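Local coordinates for oxalate biosynthetic component 1 (Burkholderia thailandensis, PDB 5IKY), which works as a bifunctional enzyme of quorum-sensing-dependent oxalate production, combining a serine hydrolase of the alpha/beta-hydrolase class with an additional lyase activity, at residues A[975-979]-A[999-1005]; A[992-996]-A[1055-1059]; A[1032-1037]-A[1077-1083]. All coordinates share one frame. Numbering follows the deposited sequence.

Interaction 1: A[975-979]-A[999-1005]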
ATOM      1  N   GLY A 975      -7.837  10.736 -16.921  1.00 76.86           N
ATOM      2  CA  GLY A 975      -7.620   9.303 -16.949  1.00 66.25           C
ATOM      3  C   GLY A 975      -7.050   8.857 -18.280  1.00 69.75           C
ATOM      4  O   GLY A 975      -7.725   8.188 -19.062  1.00 70.43           O
ATOM      5  N   SER A 976      -5.804   9.235 -18.544  1.00 64.73           N
ATOM      6  CA  SER A 976      -5.129   8.832 -19.771  1.00 61.61           C
ATOM      7  C   SER A 976      -4.774   7.349 -19.727  1.00 59.78           C
ATOM      8  O   SER A 976      -3.938   6.925 -18.929  1.00 65.24           O
ATOM      9  CB  SER A 976      -3.873   9.672 -19.998  1.00 62.69           C
ATOM     10  OG  SER A 976      -4.196  11.046 -20.097  1.00 68.60           O
ATOM     11  N   ALA A 977      -5.419   6.568 -20.587  1.00 59.20           N
ATOM     12  CA  ALA A 977      -5.246   5.120 -20.596  1.00 65.31           C
ATOM     13  C   ALA A 977      -4.212   4.679 -21.629  1.00 64.03           C
ATOM     14  O   ALA A 977      -4.078   3.491 -21.922  1.00 67.54           O
ATOM     15  CB  ALA A 977      -6.577   4.435 -20.857  1.00 53.61           C
ATOM     16  N   ALA A 978      -3.485   5.646 -22.176  1.00 61.89           N
ATOM     17  CA  ALA A 978      -2.435   5.366 -23.146  1.00 67.20           C
ATOM     18  C   ALA A 978      -1.258   6.302 -22.913  1.00 68.29           C
ATOM     19  O   ALA A 978      -1.427   7.397 -22.376  1.00 69.91           O
ATOM     20  CB  ALA A 978      -2.963   5.508 -24.568  1.00 55.14           C
ATOM     21  N   ASP A 979      -0.067   5.868 -23.311  1.00 64.96           N
ATOM     22  CA  ASP A 979       1.132   6.676 -23.136  1.00 53.49           C
ATOM     23  C   ASP A 979       1.086   7.938 -23.983  1.00 72.97           C
ATOM     24  O   ASP A 979       0.610   7.922 -25.119  1.00 62.00           O
ATOM     25  CB  ASP A 979       2.385   5.871 -23.488  1.00 55.86           C
ATOM     26  CG  ASP A 979       2.757   4.871 -22.414  1.00 72.57           C
ATOM     27  OD1 ASP A 979       2.360   5.069 -21.246  1.00 73.95           O
ATOM     28  OD2 ASP A 979       3.463   3.890 -22.736  1.00 76.68           O
ATOM     29  N   ARG A 999      -7.198   0.776 -14.667  1.00 69.20           N
ATOM     30  CA  ARG A 999      -7.345   0.552 -16.101  1.00 77.30           C
ATOM     31  C   ARG A 999      -6.464   1.519 -16.882  1.00 70.04           C
ATOM     32  O   ARG A 999      -5.888   1.148 -17.909  1.00 68.08           O
ATOM     33  CB  ARG A 999      -8.802   0.687 -16.540  1.00 73.95           C
ATOM     34  CG  ARG A 999      -9.083  -0.012 -17.863  1.00 89.50           C
ATOM     35  CD  ARG A 999     -10.485   0.256 -18.384  1.00100.72           C
ATOM     36  NE  ARG A 999     -10.694  -0.391 -19.679  1.00109.42           N
ATOM     37  CZ  ARG A 999     -11.590  -0.001 -20.580  1.00111.24           C
ATOM     38  NH1 ARG A 999     -12.370   1.041 -20.337  1.00110.40           N
ATOM     39  NH2 ARG A 999     -11.702  -0.656 -21.727  1.00119.49           N
ATOM     40  N   SER A1000      -6.354   2.753 -16.392  1.00 53.29           N
ATOM     41  CA  SER A1000      -5.438   3.720 -16.981  1.00 58.90           C
ATOM     42  C   SER A1000      -3.991   3.350 -16.680  1.00 62.58           C
ATOM     43  O   SER A1000      -3.113   3.525 -17.522  1.00 58.77           O
ATOM     44  CB  SER A1000      -5.731   5.130 -16.474  1.00 66.68           C
ATOM     45  OG  SER A1000      -6.979   5.599 -16.953  1.00 76.45           O
ATOM     46  N   LEU A1001      -3.750   2.843 -15.474  1.00 67.12           N
ATOM     47  CA  LEU A1001      -2.413   2.407 -15.088  1.00 69.68           C
ATOM     48  C   LEU A1001      -1.937   1.252 -15.958  1.00 64.33           C
ATOM     49  O   LEU A1001      -0.817   1.268 -16.463  1.00 60.69           O
ATOM     50  CB  LEU A1001      -2.377   1.998 -13.617  1.00 66.91           C
ATOM     51  CG  LEU A1001      -1.804   3.032 -12.648  1.00 74.67           C
ATOM     52  CD1 LEU A1001      -1.652   2.423 -11.272  1.00 86.54           C
ATOM     53  CD2 LEU A1001      -0.473   3.555 -13.146  1.00 57.67           C
ATOM     54  N   ALA A1002      -2.800   0.256 -16.133  1.00 52.81           N
ATOM     55  CA  ALA A1002      -2.470  -0.917 -16.938  1.00 55.15           C
ATOM     56  C   ALA A1002      -2.199  -0.545 -18.394  1.00 61.79           C
ATOM     57  O   ALA A1002      -1.497  -1.261 -19.106  1.00 67.24           O
ATOM     58  CB  ALA A1002      -3.593  -1.945 -16.858  1.00 46.14           C
ATOM     59  N   GLY A1003      -2.756   0.580 -18.830  1.00 60.77           N
ATOM     60  CA  GLY A1003      -2.605   1.018 -20.204  1.00 55.49           C
ATOM     61  C   GLY A1003      -1.448   1.977 -20.417  1.00 62.08           C
ATOM     62  O   GLY A1003      -1.189   2.400 -21.543  1.00 62.98           O
ATOM     63  N   THR A1004      -0.749   2.320 -19.338  1.00 54.11           N
ATOM     64  CA  THR A1004       0.344   3.286 -19.417  1.00 50.11           C
ATOM     65  C   THR A1004       1.641   2.731 -18.842  1.00 58.16           C
ATOM     66  O   THR A1004       1.649   1.677 -18.207  1.00 54.33           O
ATOM     67  CB  THR A1004      -0.005   4.589 -18.683  1.00 59.42           C
ATOM     68  OG1 THR A1004      -0.471   4.285 -17.362  1.00 60.42           O
ATOM     69  CG2 THR A1004      -1.089   5.344 -19.435  1.00 57.45           C
ATOM     70  N   THR A1005       2.738   3.448 -19.069  1.00 55.04           N
ATOM     71  CA  THR A1005       4.049   3.009 -18.599  1.00 60.17           C
ATOM     72  C   THR A1005       4.801   4.120 -17.875  1.00 59.56           C
ATOM     73  O   THR A1005       5.934   3.926 -17.439  1.00 71.10           O
ATOM     74  CB  THR A1005       4.927   2.494 -19.761  1.00 57.07           C
ATOM     75  OG1 THR A1005       5.140   3.549 -20.707  1.00 59.60           O
ATOM     76  CG2 THR A1005       4.266   1.313 -20.459  1.00 49.55           C
TER
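The chain turns a corner at Gly975 and runs on past the helix 999-1002 and the loop that leaves it, coming closest where the CA atoms of Ala977 and Ser1000 stand 3.9 Å apart; further along, the CA atoms of Asp979 and Thr1004 are 5.1 Å apart. This is the C-terminal edge of the mixed sheet of the alpha/beta-hydrolase domain, the edge where this fold generally carries its active-site loops, and here the end of strand 969-976 meets the helix that follows the neighbouring parallel strand 988-992. No backbone-to-backbone hydrogen bond links the two segments. Instead, weak CA-H...O contacts run both ways: Gly1003 CA lies 3.4 Å from Ala977 O, and Ala978 CA lies 3.6 Å from Gly1003 O. Such closeness needs a residue without a side chain at 1003, since a CB there would clash with Ala977 O. The carbonyl of Gly1003 finds a proper donor in Asn860 ND2, while Asn860 OD1 takes the amide of Asp979, so one asparagine of helix 849-860 bridges both segments.

Thr1004 fills the angle between them. Its OG1 hydrogen-bonds back to Ser1000 O over 2.8 Å, leaving CG2 to pack 3.3 Å from Ser976 O and 3.6 Å from Ala978 O. The OG of Ser1000 pairs with Asp997, and that of Ser976 with Asp991. At the far end the carboxylate of Asp979 grips Thr1005 twice: OD1 accepts from Thr1005 N at 2.7 Å, and OD2 accepts from Thr1005 OG1, also at 2.7 Å.

Interaction 2: A[992-996]-A[1055-1059]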
ATOM      1  N   VAL A 992      -4.491  14.445 -16.363  1.00 69.67           N
ATOM      2  CA  VAL A 992      -4.962  14.163 -15.013  1.00 71.59           C
ATOM      3  C   VAL A 992      -5.330  12.687 -14.867  1.00 74.08           C
ATOM      4  O   VAL A 992      -6.422  12.270 -15.252  1.00 71.54           O
ATOM      5  CB  VAL A 992      -6.185  15.027 -14.648  1.00 74.40           C
ATOM      6  CG1 VAL A 992      -6.569  14.811 -13.190  1.00 67.28           C
ATOM      7  CG2 VAL A 992      -5.904  16.497 -14.925  1.00 61.24           C
ATOM      8  N   THR A 993      -4.415  11.898 -14.313  1.00 72.62           N
ATOM      9  CA  THR A 993      -4.656  10.470 -14.135  1.00 80.41           C
ATOM     10  C   THR A 993      -4.456  10.056 -12.678  1.00 79.60           C
ATOM     11  O   THR A 993      -3.483  10.455 -12.036  1.00 67.16           O
ATOM     12  CB  THR A 993      -3.740   9.628 -15.046  1.00 80.49           C
ATOM     13  OG1 THR A 993      -3.958   9.996 -16.414  1.00 68.53           O
ATOM     14  CG2 THR A 993      -4.025   8.144 -14.877  1.00 74.26           C
ATOM     15  N   ALA A 994      -5.389   9.260 -12.166  1.00 70.42           N
ATOM     16  CA  ALA A 994      -5.374   8.851 -10.766  1.00 65.96           C
ATOM     17  C   ALA A 994      -4.584   7.563 -10.540  1.00 72.46           C
ATOM     18  O   ALA A 994      -4.517   6.696 -11.411  1.00 65.10           O
ATOM     19  CB  ALA A 994      -6.798   8.689 -10.256  1.00 56.98           C
ATOM     20  N   PHE A 995      -3.993   7.444  -9.355  1.00 73.97           N
ATOM     21  CA  PHE A 995      -3.194   6.276  -9.001  1.00 72.37           C
ATOM     22  C   PHE A 995      -4.036   5.009  -8.917  1.00 74.75           C
ATOM     23  O   PHE A 995      -3.585   3.929  -9.292  1.00 69.70           O
ATOM     24  CB  PHE A 995      -2.473   6.511  -7.674  1.00 72.53           C
ATOM     25  CG  PHE A 995      -1.854   5.273  -7.091  1.00 82.73           C
ATOM     26  CD1 PHE A 995      -0.721   4.713  -7.662  1.00100.25           C
ATOM     27  CD2 PHE A 995      -2.396   4.677  -5.964  1.00 82.62           C
ATOM     28  CE1 PHE A 995      -0.146   3.575  -7.123  1.00 92.16           C
ATOM     29  CE2 PHE A 995      -1.826   3.541  -5.420  1.00 80.60           C
ATOM     30  CZ  PHE A 995      -0.699   2.988  -6.001  1.00 85.68           C
ATOM     31  N   ASN A 996      -5.263   5.143  -8.421  1.00 62.34           N
ATOM     32  CA  ASN A 996      -6.148   3.992  -8.285  1.00 55.54           C
ATOM     33  C   ASN A 996      -6.927   3.714  -9.564  1.00 68.01           C
ATOM     34  O   ASN A 996      -7.777   2.824  -9.602  1.00 67.55           O
ATOM     35  CB  ASN A 996      -7.116   4.194  -7.121  1.00 68.28           C
ATOM     36  CG  ASN A 996      -7.840   5.518  -7.195  1.00 75.94           C
ATOM     37  OD1 ASN A 996      -7.254   6.537  -7.560  1.00 72.74           O
ATOM     38  ND2 ASN A 996      -9.123   5.512  -6.855  1.00 83.76           N
ATOM     39  N   GLY A1055       0.011  12.372  -7.711  1.00 80.63           N
ATOM     40  CA  GLY A1055      -0.620  12.234  -6.411  1.00 74.12           C
ATOM     41  C   GLY A1055      -2.132  12.196  -6.490  1.00 84.20           C
ATOM     42  O   GLY A1055      -2.816  12.120  -5.469  1.00 92.09           O
ATOM     43  N   VAL A1056      -2.657  12.254  -7.709  1.00 80.70           N
ATOM     44  CA  VAL A1056      -4.095  12.203  -7.920  1.00 79.75           C
ATOM     45  C   VAL A1056      -4.633  10.813  -7.600  1.00 79.13           C
ATOM     46  O   VAL A1056      -4.058   9.805  -8.011  1.00 74.56           O
ATOM     47  CB  VAL A1056      -4.472  12.571  -9.372  1.00 80.83           C
ATOM     48  CG1 VAL A1056      -5.982  12.533  -9.561  1.00 69.17           C
ATOM     49  CG2 VAL A1056      -3.922  13.942  -9.735  1.00 72.91           C
ATOM     50  N   PHE A1057      -5.726  10.765  -6.847  1.00 77.04           N
ATOM     51  CA  PHE A1057      -6.448   9.518  -6.633  1.00 79.91           C
ATOM     52  C   PHE A1057      -7.926   9.819  -6.418  1.00 78.37           C
ATOM     53  O   PHE A1057      -8.297  10.949  -6.106  1.00 88.03           O
ATOM     54  CB  PHE A1057      -5.867   8.733  -5.450  1.00 78.75           C
ATOM     55  CG  PHE A1057      -6.027   9.416  -4.120  1.00 76.92           C
ATOM     56  CD1 PHE A1057      -5.071  10.308  -3.665  1.00 73.98           C
ATOM     57  CD2 PHE A1057      -7.125   9.149  -3.316  1.00 74.66           C
ATOM     58  CE1 PHE A1057      -5.213  10.932  -2.439  1.00 82.10           C
ATOM     59  CE2 PHE A1057      -7.273   9.770  -2.091  1.00 78.05           C
ATOM     60  CZ  PHE A1057      -6.316  10.664  -1.653  1.00 79.96           C
ATOM     61  N   LEU A1058      -8.769   8.808  -6.599  1.00 63.76           N
ATOM     62  CA  LEU A1058     -10.209   8.997  -6.502  1.00 75.20           C
ATOM     63  C   LEU A1058     -10.823   8.063  -5.468  1.00 83.56           C
ATOM     64  O   LEU A1058     -10.601   6.853  -5.502  1.00100.09           O
ATOM     65  CB  LEU A1058     -10.872   8.771  -7.863  1.00 79.62           C
ATOM     66  CG  LEU A1058     -10.289   9.551  -9.043  1.00 76.69           C
ATOM     67  CD1 LEU A1058     -11.035   9.214 -10.326  1.00 73.28           C
ATOM     68  CD2 LEU A1058     -10.326  11.048  -8.772  1.00 72.90           C
ATOM     69  N   LEU A1059     -11.597   8.633  -4.552  1.00 78.78           N
ATOM     70  CA  LEU A1059     -12.286   7.843  -3.540  1.00 72.80           C
ATOM     71  C   LEU A1059     -13.598   7.298  -4.086  1.00 74.90           C
ATOM     72  O   LEU A1059     -14.250   7.938  -4.911  1.00 78.51           O
ATOM     73  CB  LEU A1059     -12.545   8.680  -2.287  1.00 74.43           C
ATOM     74  CG  LEU A1059     -11.320   9.047  -1.444  1.00 82.39           C
ATOM     75  CD1 LEU A1059     -11.742   9.769  -0.171  1.00 72.65           C
ATOM     76  CD2 LEU A1059     -10.497   7.807  -1.117  1.00 77.64           C
TER
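Val1056 is the apolar heart of this buried contact, its CA-CB bond directed at the other segment. Its CG1 sits 4.0 Å from the CB of Ala994 and 4.3 Å from CG1 of Val992, and its CB rests 3.5 Å from Thr993 O. Ala994 is the other half: its methyl CB also reaches Leu1058 CG at 3.8 Å and lies 3.7 Å from Phe1057 CA, so this small side chain lets the backbones approach to 4.3 Å between the CA atoms of Ala994 and Phe1057. The two aromatic rings turn elsewhere. That of Phe1057 stacks with Tyr1032, and Phe995 packs on Ile1011.

Both segments are loops leaving the C-terminal ends of adjacent parallel strands, 988-992 and 1049-1054, in the alpha/beta-hydrolase sheet. The two loops therefore still touch just beyond the point where regular strand pairing stops, their end-to-end directions 55° apart.

Backbone polarity takes over next to the apolar patch. Val1056 O accepts a 2.7 Å hydrogen bond from Phe995 N, nearly straight at 159°, and the same oxygen lies 3.2 Å from Ala994 CA in a CA-H...O contact. Farther out, Asn996 points its side chain across and stands in for a strand partner, serving both backbone groups of one residue: its OD1 accepts from Leu1058 N at 2.9 Å, while Asn996 ND2 donates to Leu1058 O at 2.4 Å. That last bond is very short and, at 120°, strongly bent, so its exact geometry deserves caution at 2.5 Å resolution. Asn996 ND2 also makes a weak hydrogen bond to Leu1065 O.

Interaction 3: A[1032-1037]-A[1077-1083]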
ATOM      1  N   TYR A1032     -14.299  14.988  -0.877  1.00107.70           N
ATOM      2  CA  TYR A1032     -12.901  14.862  -1.280  1.00101.06           C
ATOM      3  C   TYR A1032     -12.565  15.543  -2.606  1.00 93.53           C
ATOM      4  O   TYR A1032     -13.264  15.373  -3.606  1.00 94.52           O
ATOM      5  CB  TYR A1032     -12.508  13.386  -1.364  1.00 96.02           C
ATOM      6  CG  TYR A1032     -11.195  13.156  -2.077  1.00 92.99           C
ATOM      7  CD1 TYR A1032      -9.986  13.437  -1.452  1.00 87.47           C
ATOM      8  CD2 TYR A1032     -11.163  12.667  -3.378  1.00 82.69           C
ATOM      9  CE1 TYR A1032      -8.782  13.235  -2.102  1.00 86.13           C
ATOM     10  CE2 TYR A1032      -9.965  12.464  -4.035  1.00 77.94           C
ATOM     11  CZ  TYR A1032      -8.777  12.748  -3.392  1.00 79.36           C
ATOM     12  OH  TYR A1032      -7.581  12.546  -4.041  1.00 76.44           O
ATOM     13  N   ARG A1033     -11.480  16.310  -2.591  1.00 93.09           N
ATOM     14  CA  ARG A1033     -10.891  16.873  -3.800  1.00 98.82           C
ATOM     15  C   ARG A1033      -9.384  16.639  -3.774  1.00105.46           C
ATOM     16  O   ARG A1033      -8.763  16.710  -2.714  1.00120.12           O
ATOM     17  CB  ARG A1033     -11.187  18.370  -3.920  1.00 84.07           C
ATOM     18  CG  ARG A1033     -12.644  18.730  -4.155  1.00 89.01           C
ATOM     19  CD  ARG A1033     -12.794  20.242  -4.245  1.00119.47           C
ATOM     20  NE  ARG A1033     -14.166  20.663  -4.507  1.00140.30           N
ATOM     21  CZ  ARG A1033     -15.093  20.820  -3.567  1.00143.31           C
ATOM     22  NH1 ARG A1033     -14.797  20.586  -2.295  1.00158.57           N
ATOM     23  NH2 ARG A1033     -16.316  21.210  -3.898  1.00112.33           N
ATOM     24  N   TYR A1034      -8.790  16.362  -4.932  1.00 89.63           N
ATOM     25  CA  TYR A1034      -7.346  16.147  -4.987  1.00 88.58           C
ATOM     26  C   TYR A1034      -6.594  17.462  -5.211  1.00 92.70           C
ATOM     27  O   TYR A1034      -5.918  17.642  -6.222  1.00 82.46           O
ATOM     28  CB  TYR A1034      -6.980  15.112  -6.068  1.00 81.56           C
ATOM     29  CG  TYR A1034      -7.612  15.316  -7.435  1.00 80.89           C
ATOM     30  CD1 TYR A1034      -8.884  14.830  -7.717  1.00 87.62           C
ATOM     31  CD2 TYR A1034      -6.921  15.960  -8.455  1.00 78.56           C
ATOM     32  CE1 TYR A1034      -9.458  15.006  -8.965  1.00 80.54           C
ATOM     33  CE2 TYR A1034      -7.484  16.138  -9.703  1.00 73.41           C
ATOM     34  CZ  TYR A1034      -8.754  15.661  -9.953  1.00 83.31           C
ATOM     35  OH  TYR A1034      -9.320  15.839 -11.195  1.00 78.80           O
ATOM     36  N   ASP A1035      -6.714  18.376  -4.250  1.00 87.06           N
ATOM     37  CA  ASP A1035      -5.983  19.642  -4.290  1.00 91.74           C
ATOM     38  C   ASP A1035      -4.487  19.414  -4.122  1.00 95.03           C
ATOM     39  O   ASP A1035      -3.669  20.161  -4.662  1.00 88.88           O
ATOM     40  CB  ASP A1035      -6.476  20.597  -3.203  1.00108.78           C
ATOM     41  CG  ASP A1035      -7.967  20.499  -2.962  1.00125.80           C
ATOM     42  OD1 ASP A1035      -8.731  20.517  -3.945  1.00137.44           O
ATOM     43  OD2 ASP A1035      -8.382  20.433  -1.785  1.00127.92           O
ATOM     44  N   HIS A1036      -4.144  18.363  -3.382  1.00 94.81           N
ATOM     45  CA  HIS A1036      -2.756  18.031  -3.074  1.00 89.31           C
ATOM     46  C   HIS A1036      -1.942  17.669  -4.314  1.00 84.61           C
ATOM     47  O   HIS A1036      -0.713  17.595  -4.253  1.00 81.38           O
ATOM     48  CB  HIS A1036      -2.710  16.870  -2.080  1.00 92.37           C
ATOM     49  CG  HIS A1036      -3.373  15.626  -2.585  1.00101.66           C
ATOM     50  ND1 HIS A1036      -4.731  15.415  -2.485  1.00106.60           N
ATOM     51  CD2 HIS A1036      -2.868  14.536  -3.209  1.00 97.50           C
ATOM     52  CE1 HIS A1036      -5.034  14.245  -3.019  1.00105.13           C
ATOM     53  NE2 HIS A1036      -3.920  13.691  -3.467  1.00100.38           N
ATOM     54  N   ALA A1037      -2.637  17.432  -5.422  1.00 85.54           N
ATOM     55  CA  ALA A1037      -2.005  17.043  -6.678  1.00 83.37           C
ATOM     56  C   ALA A1037      -0.938  18.043  -7.117  1.00 93.15           C
ATOM     57  O   ALA A1037      -1.136  19.256  -7.038  1.00 78.90           O
ATOM     58  CB  ALA A1037      -3.056  16.882  -7.763  1.00 77.13           C
ATOM     59  N   ALA A1077     -14.312  15.288  -8.193  1.00 83.36           N
ATOM     60  CA  ALA A1077     -13.259  15.501  -7.206  1.00 80.20           C
ATOM     61  C   ALA A1077     -12.220  16.512  -7.688  1.00 82.68           C
ATOM     62  O   ALA A1077     -11.200  16.723  -7.034  1.00 78.26           O
ATOM     63  CB  ALA A1077     -12.586  14.177  -6.859  1.00 71.05           C
ATOM     64  N   SER A1078     -12.487  17.136  -8.833  1.00 84.31           N
ATOM     65  CA  SER A1078     -11.581  18.135  -9.388  1.00 87.03           C
ATOM     66  C   SER A1078     -11.412  19.320  -8.442  1.00 98.44           C
ATOM     67  O   SER A1078     -12.396  19.894  -7.970  1.00104.96           O
ATOM     68  CB  SER A1078     -12.081  18.617 -10.752  1.00 95.50           C
ATOM     69  OG  SER A1078     -11.202  19.580 -11.306  1.00112.41           O
ATOM     70  N   PRO A1079     -10.153  19.686  -8.161  1.00 99.38           N
ATOM     71  CA  PRO A1079      -9.792  20.786  -7.261  1.00 99.34           C
ATOM     72  C   PRO A1079     -10.074  22.156  -7.869  1.00104.96           C
ATOM     73  O   PRO A1079     -10.144  22.285  -9.091  1.00 95.21           O
ATOM     74  CB  PRO A1079      -8.291  20.580  -7.049  1.00 91.85           C
ATOM     75  CG  PRO A1079      -7.834  19.916  -8.290  1.00 91.66           C
ATOM     76  CD  PRO A1079      -8.961  19.021  -8.716  1.00 94.26           C
ATOM     77  N   LEU A1080     -10.222  23.164  -7.015  1.00114.44           N
ATOM     78  CA  LEU A1080     -10.578  24.511  -7.451  1.00107.15           C
ATOM     79  C   LEU A1080      -9.512  25.122  -8.359  1.00108.14           C
ATOM     80  O   LEU A1080      -9.837  25.804  -9.333  1.00108.26           O
ATOM     81  CB  LEU A1080     -10.816  25.414  -6.235  1.00103.58           C
ATOM     82  CG  LEU A1080     -11.511  26.764  -6.446  1.00104.48           C
ATOM     83  CD1 LEU A1080     -12.325  27.133  -5.215  1.00108.86           C
ATOM     84  CD2 LEU A1080     -10.513  27.872  -6.767  1.00 93.61           C
ATOM     85  N   TRP A1081      -8.245  24.881  -8.039  1.00105.60           N
ATOM     86  CA  TRP A1081      -7.151  25.477  -8.798  1.00104.42           C
ATOM     87  C   TRP A1081      -7.067  24.905 -10.211  1.00107.28           C
ATOM     88  O   TRP A1081      -6.621  25.584 -11.136  1.00105.31           O
ATOM     89  CB  TRP A1081      -5.816  25.286  -8.071  1.00 97.63           C
ATOM     90  CG  TRP A1081      -5.445  23.855  -7.809  1.00113.23           C
ATOM     91  CD1 TRP A1081      -5.777  23.110  -6.713  1.00114.49           C
ATOM     92  CD2 TRP A1081      -4.659  23.002  -8.650  1.00102.15           C
ATOM     93  NE1 TRP A1081      -5.250  21.845  -6.822  1.00104.40           N
ATOM     94  CE2 TRP A1081      -4.560  21.753  -8.003  1.00101.04           C
ATOM     95  CE3 TRP A1081      -4.031  23.172  -9.889  1.00 87.33           C
ATOM     96  CZ2 TRP A1081      -3.861  20.679  -8.552  1.00 88.74           C
ATOM     97  CZ3 TRP A1081      -3.337  22.103 -10.432  1.00 92.94           C
ATOM     98  CH2 TRP A1081      -3.257  20.874  -9.764  1.00 85.99           C
ATOM     99  N   LEU A1082      -7.504  23.659 -10.373  1.00 94.97           N
ATOM    100  CA  LEU A1082      -7.506  23.021 -11.686  1.00102.42           C
ATOM    101  C   LEU A1082      -8.577  23.624 -12.589  1.00 97.29           C
ATOM    102  O   LEU A1082      -8.366  23.794 -13.791  1.00 86.86           O
ATOM    103  CB  LEU A1082      -7.718  21.510 -11.551  1.00102.28           C
ATOM    104  CG  LEU A1082      -7.807  20.712 -12.855  1.00 85.58           C
ATOM    105  CD1 LEU A1082      -6.574  20.941 -13.714  1.00 77.08           C
ATOM    106  CD2 LEU A1082      -7.994  19.227 -12.565  1.00 82.55           C
ATOM    107  N   ARG A1083      -9.724  23.953 -12.002  1.00100.29           N
ATOM    108  CA  ARG A1083     -10.832  24.529 -12.755  1.00 95.16           C
ATOM    109  C   ARG A1083     -10.470  25.910 -13.290  1.00 89.65           C
ATOM    110  O   ARG A1083     -10.989  26.340 -14.320  1.00 98.56           O
ATOM    111  CB  ARG A1083     -12.087  24.605 -11.884  1.00 79.67           C
ATOM    112  CG  ARG A1083     -12.362  23.315 -11.134  1.00 83.46           C
ATOM    113  CD  ARG A1083     -13.745  23.283 -10.513  1.00 90.77           C
ATOM    114  NE  ARG A1083     -13.932  22.067  -9.726  1.00106.87           N
ATOM    115  CZ  ARG A1083     -15.107  21.628  -9.288  1.00112.49           C
ATOM    116  NH1 ARG A1083     -16.214  22.306  -9.559  1.00110.15           N
ATOM    117  NH2 ARG A1083     -15.174  20.508  -8.578  1.00103.13           N
TER
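Tyr1034, Ala1077 and Trp1081 have the most surface buried in this contact, which joins the loop before the edge strand 1038-1043 of the alpha/beta-hydrolase sheet to the junction between helices 1071-1076 and 1080-1090. Tyr1034 is the centre of an inverse gamma turn and also begins a type I beta turn ending at Ala1037. Tyr1034 N donates to Ala1077 O at 3.2 Å, and its ring packs against the junction: Pro1079 CD sits over one face, 3.6 Å from the Tyr1034 ring centroid, a CH-pi contact, while Tyr1034 CD1 lies 3.9 Å from Ala1077 CB. The hydroxyl of Tyr1034 hydrogen-bonds Tyr1074.

Ala1077, just past its helix, touches two tyrosine rings, its CB also lying 4.1 Å from Tyr1032 CD2. Pro1079 is the N-cap of the next helix. From that helix's first turn Trp1081 reaches back over the beta turn, with CZ2 4.0 Å from Ala1037 CB and with NE1 making a weak 3.2 Å hydrogen bond to Asp1035 O.

How the interactions relate
All three contacts belong to the C-terminal alpha/beta-hydrolase domain. From the N terminus, 975-979 opens first, and interaction 1 closes its loop at 999-1005, around strand 988-992. Before that closure 992-996 has opened interaction 2, so the two cross; they also touch, Gly975 N lying 2.7 Å from Val992 O. Interaction 2 closes at 1055-1059, after 1032-1037 has begun interaction 3, which closes last at 1077-1083: these two cross as well, and Phe1057 O lies 2.7 Å from Tyr1032 OH. Interactions 1 and 3 follow in series. Together they tie the end of strand 969-976, by way of the loops after 988-992 and 1049-1054, to the loop before edge strand 1038-1043 and the C-terminal helices.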